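Local coordinates for putative sugar binding protein (Salmonella enterica subsp. enterica serovar Typhimurium, PDB 3KNZ) that probably binds a phosphosugar or related carbohydrate derivative through two SIS-type halves, as relatives of the GlmS isomerase domain do, though its own reaction is unestablished, at residues A[25-30]-A[197-202]; A[33-38]-A[147-152]; A[229-234]-A[278-283]; A[303-308]-A[318-323]. One frame throughout, in Å; residues are numbered along the deposited sequence.

Interaction 1 of 4, residues A[25-30]-A[197-202]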
loop_
_atom_site.group_PDB
_atom_site.type_symbol
_atom_site.label_atom_id
_atom_site.label_comp_id
_atom_site.label_asym_id
_atom_site.label_seq_id
_atom_site.Cartn_x
_atom_site.Cartn_y
_atom_site.Cartn_z
ATOM N N LEU A 25 -2.436 -29.007 -11.719
ATOM C CA LEU A 25 -1.593 -30.177 -11.516
ATOM C C LEU A 25 -0.288 -29.791 -10.803
ATOM O O LEU A 25 0.189 -30.533 -9.941
ATOM C CB LEU A 25 -1.311 -30.887 -12.848
ATOM C CG LEU A 25 -0.450 -32.157 -12.791
ATOM C CD1 LEU A 25 -0.919 -33.129 -11.706
ATOM C CD2 LEU A 25 -0.431 -32.834 -14.159
ATOM N N ARG A 26 0.285 -28.637 -11.151
ATOM C CA ARG A 26 1.506 -28.177 -10.489
ATOM C C ARG A 26 1.241 -27.962 -8.996
ATOM O O ARG A 26 2.069 -28.307 -8.154
ATOM C CB ARG A 26 2.025 -26.873 -11.105
ATOM C CG ARG A 26 2.527 -26.947 -12.552
ATOM C CD ARG A 26 3.792 -27.776 -12.721
ATOM N NE ARG A 26 3.539 -29.217 -12.727
ATOM C CZ ARG A 26 3.257 -29.936 -13.816
ATOM N NH1 ARG A 26 3.184 -29.364 -15.006
ATOM N NH2 ARG A 26 3.042 -31.242 -13.719
ATOM N N LEU A 27 0.078 -27.402 -8.676
ATOM C CA LEU A 27 -0.279 -27.120 -7.286
ATOM C C LEU A 27 -0.493 -28.395 -6.482
ATOM O O LEU A 27 -0.098 -28.472 -5.323
ATOM C CB LEU A 27 -1.520 -26.233 -7.223
ATOM C CG LEU A 27 -1.329 -24.816 -7.778
ATOM C CD1 LEU A 27 -2.640 -24.023 -7.695
ATOM C CD2 LEU A 27 -0.221 -24.094 -7.031
ATOM N N LEU A 28 -1.127 -29.392 -7.094
ATOM C CA LEU A 28 -1.360 -30.671 -6.429
ATOM C C LEU A 28 -0.029 -31.327 -6.071
ATOM O O LEU A 28 0.139 -31.842 -4.967
ATOM C CB LEU A 28 -2.201 -31.595 -7.319
ATOM C CG LEU A 28 -3.697 -31.271 -7.435
ATOM C CD1 LEU A 28 -4.305 -31.891 -8.683
ATOM C CD2 LEU A 28 -4.460 -31.698 -6.176
ATOM N N GLU A 29 0.915 -31.299 -7.006
ATOM C CA GLU A 29 2.246 -31.859 -6.771
ATOM C C GLU A 29 2.911 -31.244 -5.544
ATOM O O GLU A 29 3.540 -31.946 -4.760
ATOM C CB GLU A 29 3.138 -31.647 -7.996
ATOM C CG GLU A 29 2.757 -32.517 -9.185
ATOM C CD GLU A 29 3.377 -32.049 -10.492
ATOM O OE1 GLU A 29 3.879 -30.904 -10.538
ATOM O OE2 GLU A 29 3.335 -32.817 -11.479
HETATM N N MSE A 30 2.763 -29.935 -5.371
HETATM C CA MSE A 30 3.389 -29.246 -4.244
HETATM C C MSE A 30 2.893 -29.744 -2.894
HETATM O O MSE A 30 3.641 -29.710 -1.918
HETATM C CB MSE A 30 3.189 -27.733 -4.350
HETATM C CG MSE A 30 4.008 -27.093 -5.449
HETATM SE SE MSE A 30 3.819 -25.173 -5.471
HETATM C CE MSE A 30 4.486 -24.744 -3.695
ATOM N N LYS A 197 -9.094 -30.192 -2.744
ATOM C CA LYS A 197 -10.420 -30.068 -3.324
ATOM C C LYS A 197 -10.484 -28.817 -4.206
ATOM O O LYS A 197 -10.996 -28.871 -5.327
ATOM C CB LYS A 197 -11.501 -30.026 -2.248
ATOM C CG LYS A 197 -12.928 -30.022 -2.804
ATOM C CD LYS A 197 -13.963 -29.950 -1.694
ATOM C CE LYS A 197 -15.377 -29.831 -2.240
ATOM N NZ LYS A 197 -16.381 -29.647 -1.150
ATOM N N THR A 198 -9.960 -27.698 -3.705
ATOM C CA THR A 198 -9.933 -26.463 -4.483
ATOM C C THR A 198 -9.124 -26.668 -5.768
ATOM O O THR A 198 -9.574 -26.302 -6.857
ATOM C CB THR A 198 -9.368 -25.261 -3.668
ATOM O OG1 THR A 198 -10.257 -24.944 -2.589
ATOM C CG2 THR A 198 -9.223 -24.020 -4.545
ATOM N N PHE A 199 -7.951 -27.284 -5.658
ATOM C CA PHE A 199 -7.128 -27.492 -6.846
ATOM C C PHE A 199 -7.816 -28.376 -7.894
ATOM O O PHE A 199 -7.725 -28.099 -9.092
ATOM C CB PHE A 199 -5.734 -28.031 -6.492
ATOM C CG PHE A 199 -4.947 -27.132 -5.556
ATOM C CD1 PHE A 199 -5.153 -25.757 -5.535
ATOM C CD2 PHE A 199 -3.947 -27.657 -4.754
ATOM C CE1 PHE A 199 -4.429 -24.947 -4.686
ATOM C CE2 PHE A 199 -3.213 -26.849 -3.912
ATOM C CZ PHE A 199 -3.452 -25.492 -3.879
ATOM N N ASN A 200 -8.513 -29.422 -7.452
ATOM C CA ASN A 200 -9.242 -30.294 -8.375
ATOM C C ASN A 200 -10.417 -29.610 -9.072
ATOM O O ASN A 200 -10.868 -30.067 -10.115
ATOM C CB ASN A 200 -9.764 -31.525 -7.642
ATOM C CG ASN A 200 -8.680 -32.524 -7.342
ATOM O OD1 ASN A 200 -7.755 -32.716 -8.138
ATOM N ND2 ASN A 200 -8.797 -33.194 -6.202
ATOM N N HIS A 201 -10.923 -28.533 -8.485
ATOM C CA HIS A 201 -12.050 -27.800 -9.056
ATOM C C HIS A 201 -11.623 -26.686 -10.020
ATOM O O HIS A 201 -12.463 -26.109 -10.714
ATOM C CB HIS A 201 -12.939 -27.239 -7.931
ATOM C CG HIS A 201 -13.886 -28.247 -7.348
ATOM N ND1 HIS A 201 -15.223 -28.295 -7.688
ATOM C CD2 HIS A 201 -13.687 -29.265 -6.476
ATOM C CE1 HIS A 201 -15.808 -29.285 -7.037
ATOM N NE2 HIS A 201 -14.897 -29.890 -6.297
ATOM N N LEU A 202 -10.327 -26.400 -10.092
ATOM C CA LEU A 202 -9.845 -25.315 -10.960
ATOM C C LEU A 202 -10.041 -25.577 -12.466
ATOM O O LEU A 202 -10.407 -24.672 -13.211
ATOM C CB LEU A 202 -8.379 -24.975 -10.652
ATOM C CG LEU A 202 -8.121 -24.475 -9.228
ATOM C CD1 LEU A 202 -6.663 -24.125 -9.013
ATOM C CD2 LEU A 202 -9.008 -23.272 -8.905
#

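Interaction 2 of 4, residues A[33-38]-A[147-152]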
loop_
_atom_site.group_PDB
_atom_site.type_symbol
_atom_site.label_atom_id
_atom_site.label_comp_id
_atom_site.label_asym_id
_atom_site.label_seq_id
_atom_site.Cartn_x
_atom_site.Cartn_y
_atom_site.Cartn_z
ATOM N N GLN A 33 4.985 -32.861 -1.812
ATOM C CA GLN A 33 6.441 -32.711 -1.709
ATOM C C GLN A 33 6.881 -32.553 -0.256
ATOM O O GLN A 33 6.233 -31.845 0.518
ATOM C CB GLN A 33 6.926 -31.479 -2.486
ATOM C CG GLN A 33 6.756 -31.537 -4.003
ATOM C CD GLN A 33 7.166 -30.232 -4.696
ATOM O OE1 GLN A 33 7.574 -29.266 -4.048
ATOM N NE2 GLN A 33 7.059 -30.204 -6.018
ATOM N N THR A 34 7.973 -33.218 0.115
ATOM C CA THR A 34 8.545 -33.049 1.447
ATOM C C THR A 34 9.400 -31.798 1.342
ATOM O O THR A 34 10.290 -31.702 0.494
ATOM C CB THR A 34 9.430 -34.220 1.874
ATOM O OG1 THR A 34 10.513 -34.346 0.947
ATOM C CG2 THR A 34 8.624 -35.520 1.928
ATOM N N ARG A 35 9.126 -30.831 2.199
ATOM C CA ARG A 35 9.812 -29.561 2.132
ATOM C C ARG A 35 10.709 -29.370 3.341
ATOM O O ARG A 35 10.355 -28.654 4.275
ATOM C CB ARG A 35 8.763 -28.455 2.051
ATOM C CG ARG A 35 7.850 -28.562 0.831
ATOM C CD ARG A 35 8.610 -28.267 -0.450
ATOM N NE ARG A 35 9.262 -26.960 -0.364
ATOM C CZ ARG A 35 8.731 -25.809 -0.773
ATOM N NH1 ARG A 35 7.529 -25.770 -1.335
ATOM N NH2 ARG A 35 9.421 -24.686 -0.630
ATOM N N GLU A 36 11.871 -30.018 3.329
ATOM C CA GLU A 36 12.811 -29.881 4.436
ATOM C C GLU A 36 13.214 -28.422 4.598
ATOM O O GLU A 36 13.453 -27.960 5.717
ATOM C CB GLU A 36 14.054 -30.755 4.235
ATOM C CG GLU A 36 13.776 -32.264 4.162
ATOM C CD GLU A 36 13.072 -32.841 5.402
ATOM O OE1 GLU A 36 12.327 -32.111 6.094
ATOM O OE2 GLU A 36 13.245 -34.050 5.668
ATOM N N ASP A 37 13.276 -27.699 3.480
ATOM C CA ASP A 37 13.638 -26.290 3.519
ATOM C C ASP A 37 12.630 -25.518 4.363
ATOM O O ASP A 37 13.022 -24.729 5.225
ATOM C CB ASP A 37 13.774 -25.695 2.112
ATOM C CG ASP A 37 12.533 -25.878 1.270
ATOM O OD1 ASP A 37 11.751 -26.814 1.547
ATOM O OD2 ASP A 37 12.351 -25.097 0.311
ATOM N N LEU A 38 11.341 -25.758 4.146
ATOM C CA LEU A 38 10.318 -25.092 4.946
ATOM C C LEU A 38 10.458 -25.481 6.416
ATOM O O LEU A 38 10.350 -24.628 7.302
ATOM C CB LEU A 38 8.914 -25.430 4.450
ATOM C CG LEU A 38 8.563 -24.933 3.049
ATOM C CD1 LEU A 38 7.148 -25.363 2.698
ATOM C CD2 LEU A 38 8.712 -23.426 2.943
ATOM N N THR A 147 12.973 -21.507 -2.040
ATOM C CA THR A 147 12.601 -21.405 -3.442
ATOM C C THR A 147 11.218 -21.965 -3.741
ATOM O O THR A 147 10.843 -23.012 -3.230
ATOM C CB THR A 147 13.611 -22.167 -4.333
ATOM O OG1 THR A 147 14.951 -21.802 -3.976
ATOM C CG2 THR A 147 13.366 -21.868 -5.818
ATOM N N VAL A 148 10.464 -21.242 -4.567
ATOM C CA VAL A 148 9.168 -21.710 -5.045
ATOM C C VAL A 148 9.501 -22.741 -6.140
ATOM O O VAL A 148 10.179 -22.407 -7.118
ATOM C CB VAL A 148 8.309 -20.556 -5.637
ATOM C CG1 VAL A 148 6.962 -21.082 -6.141
ATOM C CG2 VAL A 148 8.097 -19.445 -4.604
ATOM N N PRO A 149 9.053 -23.998 -5.964
ATOM C CA PRO A 149 9.353 -25.103 -6.887
ATOM C C PRO A 149 8.633 -25.019 -8.233
ATOM O O PRO A 149 7.588 -25.645 -8.419
ATOM C CB PRO A 149 8.894 -26.343 -6.108
ATOM C CG PRO A 149 7.849 -25.851 -5.178
ATOM C CD PRO A 149 8.206 -24.432 -4.837
ATOM N N CYS A 150 9.222 -24.287 -9.174
ATOM C CA CYS A 150 8.605 -24.078 -10.481
ATOM C C CYS A 150 9.211 -24.865 -11.639
ATOM O O CYS A 150 8.615 -24.912 -12.707
ATOM C CB CYS A 150 8.576 -22.585 -10.802
ATOM S SG CYS A 150 7.474 -21.672 -9.686
ATOM N N GLY A 151 10.386 -25.465 -11.453
ATOM C CA GLY A 151 10.975 -26.319 -12.495
ATOM C C GLY A 151 12.004 -25.763 -13.475
ATOM O O GLY A 151 13.020 -26.409 -13.731
ATOM N N GLU A 152 11.740 -24.603 -14.068
ATOM C CA GLU A 152 12.675 -24.017 -15.040
ATOM C C GLU A 152 12.702 -22.495 -14.949
ATOM O O GLU A 152 13.514 -21.842 -15.610
ATOM C CB GLU A 152 12.317 -24.438 -16.473
ATOM C CG GLU A 152 12.486 -25.919 -16.774
ATOM C CD GLU A 152 12.202 -26.254 -18.230
HETATM O O HOH W 1 12.025 -25.416 -2.372
#

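Interaction 3 of 4, residues A[229-234]-A[278-283]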
loop_
_atom_site.group_PDB
_atom_site.type_symbol
_atom_site.label_atom_id
_atom_site.label_comp_id
_atom_site.label_asym_id
_atom_site.label_seq_id
_atom_site.Cartn_x
_atom_site.Cartn_y
_atom_site.Cartn_z
ATOM N N THR A 229 -13.115 -4.659 -7.928
ATOM C CA THR A 229 -13.329 -4.503 -6.497
ATOM C C THR A 229 -13.684 -5.836 -5.873
ATOM O O THR A 229 -14.060 -6.782 -6.561
ATOM C CB THR A 229 -14.447 -3.495 -6.167
ATOM O OG1 THR A 229 -14.423 -3.184 -4.761
ATOM C CG2 THR A 229 -15.806 -4.066 -6.540
ATOM N N GLY A 230 -13.554 -5.906 -4.558
ATOM C CA GLY A 230 -13.890 -7.117 -3.830
ATOM C C GLY A 230 -13.732 -6.901 -2.347
ATOM O O GLY A 230 -13.183 -5.882 -1.918
ATOM N N PRO A 231 -14.213 -7.862 -1.551
ATOM C CA PRO A 231 -14.088 -7.741 -0.104
ATOM C C PRO A 231 -12.630 -7.806 0.319
ATOM O O PRO A 231 -11.784 -8.254 -0.453
ATOM C CB PRO A 231 -14.862 -8.953 0.428
ATOM C CG PRO A 231 -14.833 -9.939 -0.683
ATOM C CD PRO A 231 -14.850 -9.129 -1.952
ATOM N N ALA A 232 -12.351 -7.338 1.531
ATOM C CA ALA A 232 -11.004 -7.338 2.088
ATOM C C ALA A 232 -10.300 -8.675 1.882
ATOM O O ALA A 232 -9.133 -8.718 1.489
ATOM C CB ALA A 232 -11.062 -7.018 3.561
ATOM N N THR A 233 -11.021 -9.764 2.132
ATOM C CA THR A 233 -10.464 -11.111 2.001
ATOM C C THR A 233 -9.939 -11.474 0.605
ATOM O O THR A 233 -9.303 -12.517 0.436
ATOM C CB THR A 233 -11.499 -12.147 2.400
ATOM O OG1 THR A 233 -12.702 -11.901 1.664
ATOM C CG2 THR A 233 -11.778 -12.063 3.891
ATOM N N LEU A 234 -10.207 -10.635 -0.392
ATOM C CA LEU A 234 -9.717 -10.882 -1.748
ATOM C C LEU A 234 -8.959 -9.664 -2.306
ATOM O O LEU A 234 -8.876 -9.464 -3.521
ATOM C CB LEU A 234 -10.879 -11.274 -2.676
ATOM C CG LEU A 234 -11.559 -12.616 -2.378
ATOM C CD1 LEU A 234 -12.747 -12.852 -3.303
ATOM C CD2 LEU A 234 -10.560 -13.758 -2.492
ATOM N N LEU A 278 -16.111 -8.894 -7.350
ATOM C CA LEU A 278 -16.049 -10.252 -6.825
ATOM C C LEU A 278 -17.061 -10.375 -5.694
ATOM O O LEU A 278 -16.993 -9.631 -4.705
ATOM C CB LEU A 278 -14.645 -10.574 -6.302
ATOM C CG LEU A 278 -13.510 -10.442 -7.321
ATOM C CD1 LEU A 278 -12.156 -10.823 -6.701
ATOM C CD2 LEU A 278 -13.796 -11.296 -8.554
ATOM N N ASP A 279 -18.007 -11.298 -5.857
ATOM C CA ASP A 279 -19.035 -11.540 -4.855
ATOM C C ASP A 279 -18.958 -12.977 -4.351
ATOM O O ASP A 279 -19.739 -13.825 -4.770
ATOM C CB ASP A 279 -20.440 -11.282 -5.417
ATOM C CG ASP A 279 -20.710 -9.815 -5.686
ATOM O OD1 ASP A 279 -20.351 -9.325 -6.779
ATOM O OD2 ASP A 279 -21.338 -9.166 -4.822
ATOM N N PRO A 280 -18.018 -13.255 -3.437
ATOM C CA PRO A 280 -17.922 -14.622 -2.921
ATOM C C PRO A 280 -19.195 -15.085 -2.204
ATOM O O PRO A 280 -19.526 -16.266 -2.230
ATOM C CB PRO A 280 -16.732 -14.563 -1.950
ATOM C CG PRO A 280 -16.440 -13.111 -1.724
ATOM C CD PRO A 280 -16.982 -12.359 -2.890
ATOM N N GLN A 281 -19.915 -14.159 -1.590
ATOM C CA GLN A 281 -21.134 -14.503 -0.876
ATOM C C GLN A 281 -22.117 -13.339 -0.898
ATOM O O GLN A 281 -21.741 -12.211 -1.205
ATOM C CB GLN A 281 -20.783 -14.889 0.552
ATOM C CG GLN A 281 -19.944 -13.848 1.265
ATOM C CD GLN A 281 -19.441 -14.341 2.598
ATOM O OE1 GLN A 281 -19.573 -15.523 2.923
ATOM N NE2 GLN A 281 -18.858 -13.439 3.384
ATOM N N PRO A 282 -23.393 -13.610 -0.590
ATOM C CA PRO A 282 -24.369 -12.532 -0.616
ATOM C C PRO A 282 -23.954 -11.385 0.280
ATOM O O PRO A 282 -23.598 -11.609 1.436
ATOM C CB PRO A 282 -25.635 -13.187 -0.066
ATOM C CG PRO A 282 -25.462 -14.621 -0.336
ATOM C CD PRO A 282 -24.002 -14.897 -0.225
ATOM N N ASP A 283 -23.988 -10.171 -0.263
ATOM C CA ASP A 283 -23.656 -8.978 0.500
ATOM C C ASP A 283 -24.589 -7.835 0.091
ATOM O O ASP A 283 -24.640 -7.429 -1.072
ATOM C CB ASP A 283 -22.193 -8.611 0.298
ATOM C CG ASP A 283 -21.748 -7.496 1.208
ATOM O OD1 ASP A 283 -22.389 -6.431 1.213
ATOM O OD2 ASP A 283 -20.745 -7.682 1.915
#

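Interaction 4 of 4, residues A[303-308]-A[318-323]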
loop_
_atom_site.group_PDB
_atom_site.type_symbol
_atom_site.label_atom_id
_atom_site.label_comp_id
_atom_site.label_asym_id
_atom_site.label_seq_id
_atom_site.Cartn_x
_atom_site.Cartn_y
_atom_site.Cartn_z
ATOM N N ILE A 303 -18.771 -11.581 -10.280
ATOM C CA ILE A 303 -18.263 -12.943 -10.239
ATOM C C ILE A 303 -18.534 -13.569 -8.888
ATOM O O ILE A 303 -18.041 -13.096 -7.873
ATOM C CB ILE A 303 -16.742 -12.966 -10.458
ATOM C CG1 ILE A 303 -16.382 -12.373 -11.828
ATOM C CG2 ILE A 303 -16.216 -14.391 -10.333
ATOM C CD1 ILE A 303 -14.898 -12.046 -11.985
ATOM N N GLY A 304 -19.314 -14.641 -8.875
ATOM C CA GLY A 304 -19.630 -15.329 -7.626
ATOM C C GLY A 304 -20.564 -16.497 -7.840
ATOM O O GLY A 304 -21.038 -16.711 -8.950
ATOM N N PRO A 305 -20.826 -17.266 -6.777
ATOM C CA PRO A 305 -21.729 -18.412 -6.856
ATOM C C PRO A 305 -23.203 -18.036 -6.924
ATOM O O PRO A 305 -23.982 -18.758 -7.537
ATOM C CB PRO A 305 -21.444 -19.184 -5.563
ATOM C CG PRO A 305 -20.891 -18.183 -4.638
ATOM C CD PRO A 305 -20.153 -17.180 -5.473
ATOM N N GLN A 306 -23.595 -16.921 -6.316
ATOM C CA GLN A 306 -25.006 -16.524 -6.329
ATOM C C GLN A 306 -25.318 -15.236 -7.102
ATOM O O GLN A 306 -26.379 -14.650 -6.936
ATOM C CB GLN A 306 -25.555 -16.483 -4.900
ATOM C CG GLN A 306 -25.819 -17.888 -4.358
ATOM C CD GLN A 306 -26.382 -17.901 -2.951
ATOM O OE1 GLN A 306 -25.679 -17.610 -1.980
ATOM N NE2 GLN A 306 -27.649 -18.284 -2.830
ATOM N N VAL A 307 -24.407 -14.811 -7.965
ATOM C CA VAL A 307 -24.644 -13.618 -8.756
ATOM C C VAL A 307 -25.727 -13.934 -9.777
ATOM O O VAL A 307 -25.819 -15.068 -10.263
ATOM C CB VAL A 307 -23.363 -13.118 -9.458
ATOM C CG1 VAL A 307 -22.289 -12.799 -8.422
ATOM C CG2 VAL A 307 -22.853 -14.136 -10.469
ATOM N N GLU A 308 -26.558 -12.942 -10.089
ATOM C CA GLU A 308 -27.634 -13.141 -11.053
ATOM C C GLU A 308 -27.052 -13.641 -12.365
ATOM O O GLU A 308 -26.002 -13.174 -12.813
ATOM C CB GLU A 308 -28.429 -11.862 -11.294
ATOM C CG GLU A 308 -29.684 -12.123 -12.112
ATOM C CD GLU A 308 -30.437 -10.866 -12.472
ATOM O OE1 GLU A 308 -29.912 -9.760 -12.215
ATOM O OE2 GLU A 308 -31.552 -10.990 -13.027
ATOM N N PHE A 318 -18.290 -21.955 -7.186
ATOM C CA PHE A 318 -16.980 -21.962 -6.546
ATOM C C PHE A 318 -16.992 -22.840 -5.313
ATOM O O PHE A 318 -18.017 -22.967 -4.654
ATOM C CB PHE A 318 -16.593 -20.553 -6.083
ATOM C CG PHE A 318 -16.390 -19.579 -7.197
ATOM C CD1 PHE A 318 -15.137 -19.393 -7.745
ATOM C CD2 PHE A 318 -17.452 -18.842 -7.689
ATOM C CE1 PHE A 318 -14.942 -18.497 -8.772
ATOM C CE2 PHE A 318 -17.264 -17.943 -8.713
ATOM C CZ PHE A 318 -16.006 -17.771 -9.259
ATOM N N VAL A 319 -15.844 -23.435 -5.003
ATOM C CA VAL A 319 -15.688 -24.194 -3.775
ATOM C C VAL A 319 -15.872 -23.216 -2.610
ATOM O O VAL A 319 -16.441 -23.570 -1.580
ATOM C CB VAL A 319 -14.308 -24.899 -3.714
ATOM C CG1 VAL A 319 -14.027 -25.463 -2.327
ATOM C CG2 VAL A 319 -14.233 -25.997 -4.767
ATOM N N ASN A 320 -15.418 -21.975 -2.792
ATOM C CA ASN A 320 -15.555 -20.914 -1.772
ATOM C C ASN A 320 -14.975 -21.196 -0.394
ATOM O O ASN A 320 -15.512 -20.744 0.615
ATOM C CB ASN A 320 -17.014 -20.453 -1.622
ATOM C CG ASN A 320 -17.307 -19.169 -2.372
ATOM O OD1 ASN A 320 -16.441 -18.600 -3.035
ATOM N ND2 ASN A 320 -18.523 -18.688 -2.241
ATOM N N ASP A 321 -13.872 -21.930 -0.353
ATOM C CA ASP A 321 -13.189 -22.196 0.901
ATOM C C ASP A 321 -12.763 -20.836 1.457
ATOM O O ASP A 321 -12.209 -20.017 0.716
ATOM C CB ASP A 321 -11.983 -23.088 0.629
ATOM C CG ASP A 321 -11.313 -23.561 1.887
ATOM O OD1 ASP A 321 -10.788 -22.717 2.645
ATOM O OD2 ASP A 321 -11.276 -24.791 2.091
ATOM N N GLU A 322 -13.031 -20.573 2.736
ATOM C CA GLU A 322 -12.671 -19.269 3.304
ATOM C C GLU A 322 -11.169 -18.986 3.260
ATOM O O GLU A 322 -10.759 -17.833 3.302
ATOM C CB GLU A 322 -13.192 -19.059 4.738
ATOM C CG GLU A 322 -12.599 -19.944 5.800
ATOM C CD GLU A 322 -13.205 -21.325 5.813
ATOM O OE1 GLU A 322 -14.097 -21.587 4.980
ATOM O OE2 GLU A 322 -12.795 -22.146 6.662
ATOM N N ASP A 323 -10.345 -20.020 3.171
ATOM C CA ASP A 323 -8.909 -19.808 3.124
ATOM C C ASP A 323 -8.358 -19.987 1.711
ATOM O O ASP A 323 -7.493 -19.226 1.278
ATOM C CB ASP A 323 -8.195 -20.781 4.072
ATOM C CG ASP A 323 -8.525 -20.530 5.542
ATOM O OD1 ASP A 323 -8.472 -19.359 5.981
ATOM O OD2 ASP A 323 -8.808 -21.511 6.266
#

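Interaction 1 of 4, residues A[25-30]-A[197-202]
Leu27 sets its CB over one face of the Phe199 ring where helix 15-32 and helix 185-215 pack as an antiparallel pair, their axes here 9.3 Å apart and crossing at -162°. The closest backbone pairing is Leu28 with Phe199. Leu27 touches the ring at two points. Leu27 CB sits 3.7 Å from the centroid of the Phe199 ring, almost on the ring normal, in a CH-pi contact. Farther out, the extended second torsion (chi2 179°) carries Leu27 CD1 along the ring to 3.6 Å from Phe199 CE1, and the same methyl also meets Leu202 CD1 at 4.2 Å. The two side chains, Leu27 and Phe199, cross at about a right angle. Phe199 has CG beside its backbone N (chi1 -58°), which swings the ring toward helix 15-32; Phe327, on helix 326-339, meets it edge-to-face. Leu28 behaves differently. It slides antiparallel past the stem of Phe199, with Leu28 CG and Leu28 CD2 both 3.9 Å from Phe199 CB. His163 and Leu167 of helix 161-179 also touch Leu27. At the more exposed margin the contact is apolar against polar: Leu28 CD1 rests 3.6 Å from Asn200 OD1.

Interaction 2 of 4, residues A[33-38]-A[147-152]
Arg35 and Pro149 face each other where the loop 33-35 and the first turn of helix 36-47 meet the irregular segment 147-152. Arg35 is at the N-cap position of that helix, while 147-152 folds through an inverse gamma turn centred on Pro149. The backbones stay well apart, with Asp37 CA 8.6 Å from Thr147 CA, and the contact is made by side chains and a water. Arg35 is bent at chi2 and chi3 (-69° and -55°), a curl that brings its guanidinium back to Asp37. The grip is side-on: Arg35 NE bonds to Asp37 OD1 and Arg35 NH2 to Asp37 OD2, each at 3.1 Å, both oxygens lying close to the guanidinium plane. Leu38 CD1 covers one face of this flat group, and Asn168 OD1 accepts from NH1. Thus fixed, Arg35 brings NH1 to 3.8 Å from Pro149 CD, an oblique approach. Gln33, extended beyond CG, puts OE1 3.6 Å from Pro149 CG. No direct hydrogen bond joins the segments; instead water 1 bridges them, 2.7 Å from Asp37 OD2 and 2.8 Å from Thr147 O. The contact ties the junction between helices 15-32 and 36-47 to the loop that runs from edge strand 144-145 toward helix 161-179, with Met30 of helix 15-32 against both Arg35 and Pro149 and Asn168 of helix 161-179 against Pro149.

Interaction 3 of 4, residues A[229-234]-A[278-283]
Pro231 and Pro280 reach toward each other and meet through their CG atoms, 3.7 Å apart. Pro280 CG is shared: Leu234 also comes at it head-on, Leu234 CD1 lying 4.0 Å from Pro280 CG, so two side chains of 229-234 converge on one ring carbon. Leu234 reaches this place with CG beside its backbone N (chi1 -67°) and an extended second torsion, and Leu234 CD1 also meets Leu278 CD1 at 4.0 Å, here in an oblique crossing of two leucines. Behind this meeting point the Pro231 ring leans on backbone, with Pro231 CD 3.5 Å from Leu278 O. All this happens at the C-terminal ends of two neighbouring strands, 225-230 and 273-278, in the parallel five-stranded sheet of order 2-1-3-4-5 in the second half of the chain, an alpha/beta arrangement consistent with a second SIS-type domain. The last rung here is the hydrogen bond from Leu278 N to Thr229 O, 3.0 Å long with an N-H...O angle of 154°; beyond it the chains diverge, Pro231 leading through a short 3-10 segment to helix 235-249. Gly230 brings its backbone to Leu278 with a CA-CA separation of 4.8 Å. Tyr329 of helix 326-339 touches both Leu234 and Pro280, while Thr237 and Val238 of helix 235-249 touch Leu278. Ala232 packs on Phe86 of the second subunit.

Interaction 4 of 4, residues A[303-308]-A[318-323]
With CG beside its backbone N (chi1 -65°) and the ring plane nearly perpendicular to the plane of CA, CB and CG (chi2 -92°), Phe318 reaches over to the residues where strand 300-304 gives way to Pro305. This is the C-terminal end of a strand in the parallel sheet of the second alpha/beta half, packed by the loop between edge strand 314-315 and helix 326-339. Successive atoms of one side of the ring meet three consecutive residues. Phe318 CZ lies 3.6 Å from Ile303 CG2, the branch that the isoleucine's first torsion sets opposite its N; Phe318 CE2 is 3.7 Å from Gly304 CA, and Phe318 CD2 is 3.8 Å from Pro305 N, which sits at the ring edge close to its plane. The Pro305 and Phe318 side chains cross at about a right angle, and Tyr329 of helix 326-339 stacks on Phe318. Leu205 of helix 185-215 adds a further apolar neighbour. Asn320, whose backbone is in the left-handed helical region, turns its amide back toward Pro305. That amide is held at both ends, OD1 by the hydroxyl of Tyr329 and ND2 by Pro280 O. Pro305 approaches it from the opposite direction, bringing CG to 3.4 Å from Asn320 ND2.

Interactions 3 and 4 are close neighbours, centres 9 Å apart at the C-terminal ends of strands in the second parallel sheet; they join directly where Asn320 bonds to Pro280 and Asp279 to Ile303. The centre of interaction 2 lies 31 and 30 Å from those of interactions 3 and 4, beside edge strand 144-145 of the first sheet. Interaction 1 stands between the halves: Met30 touches Pro149 and Arg35 of interaction 2, 16 Å away between centres, while His201 and Thr198 pack on Val319 of interaction 4, 18 Å away. Along the chain, interaction 2 falls within the span bracketed by interaction 1, and interactions 3 and 4 follow in turn. Helices 15-32 and 185-215 thus connect the two alpha/beta halves.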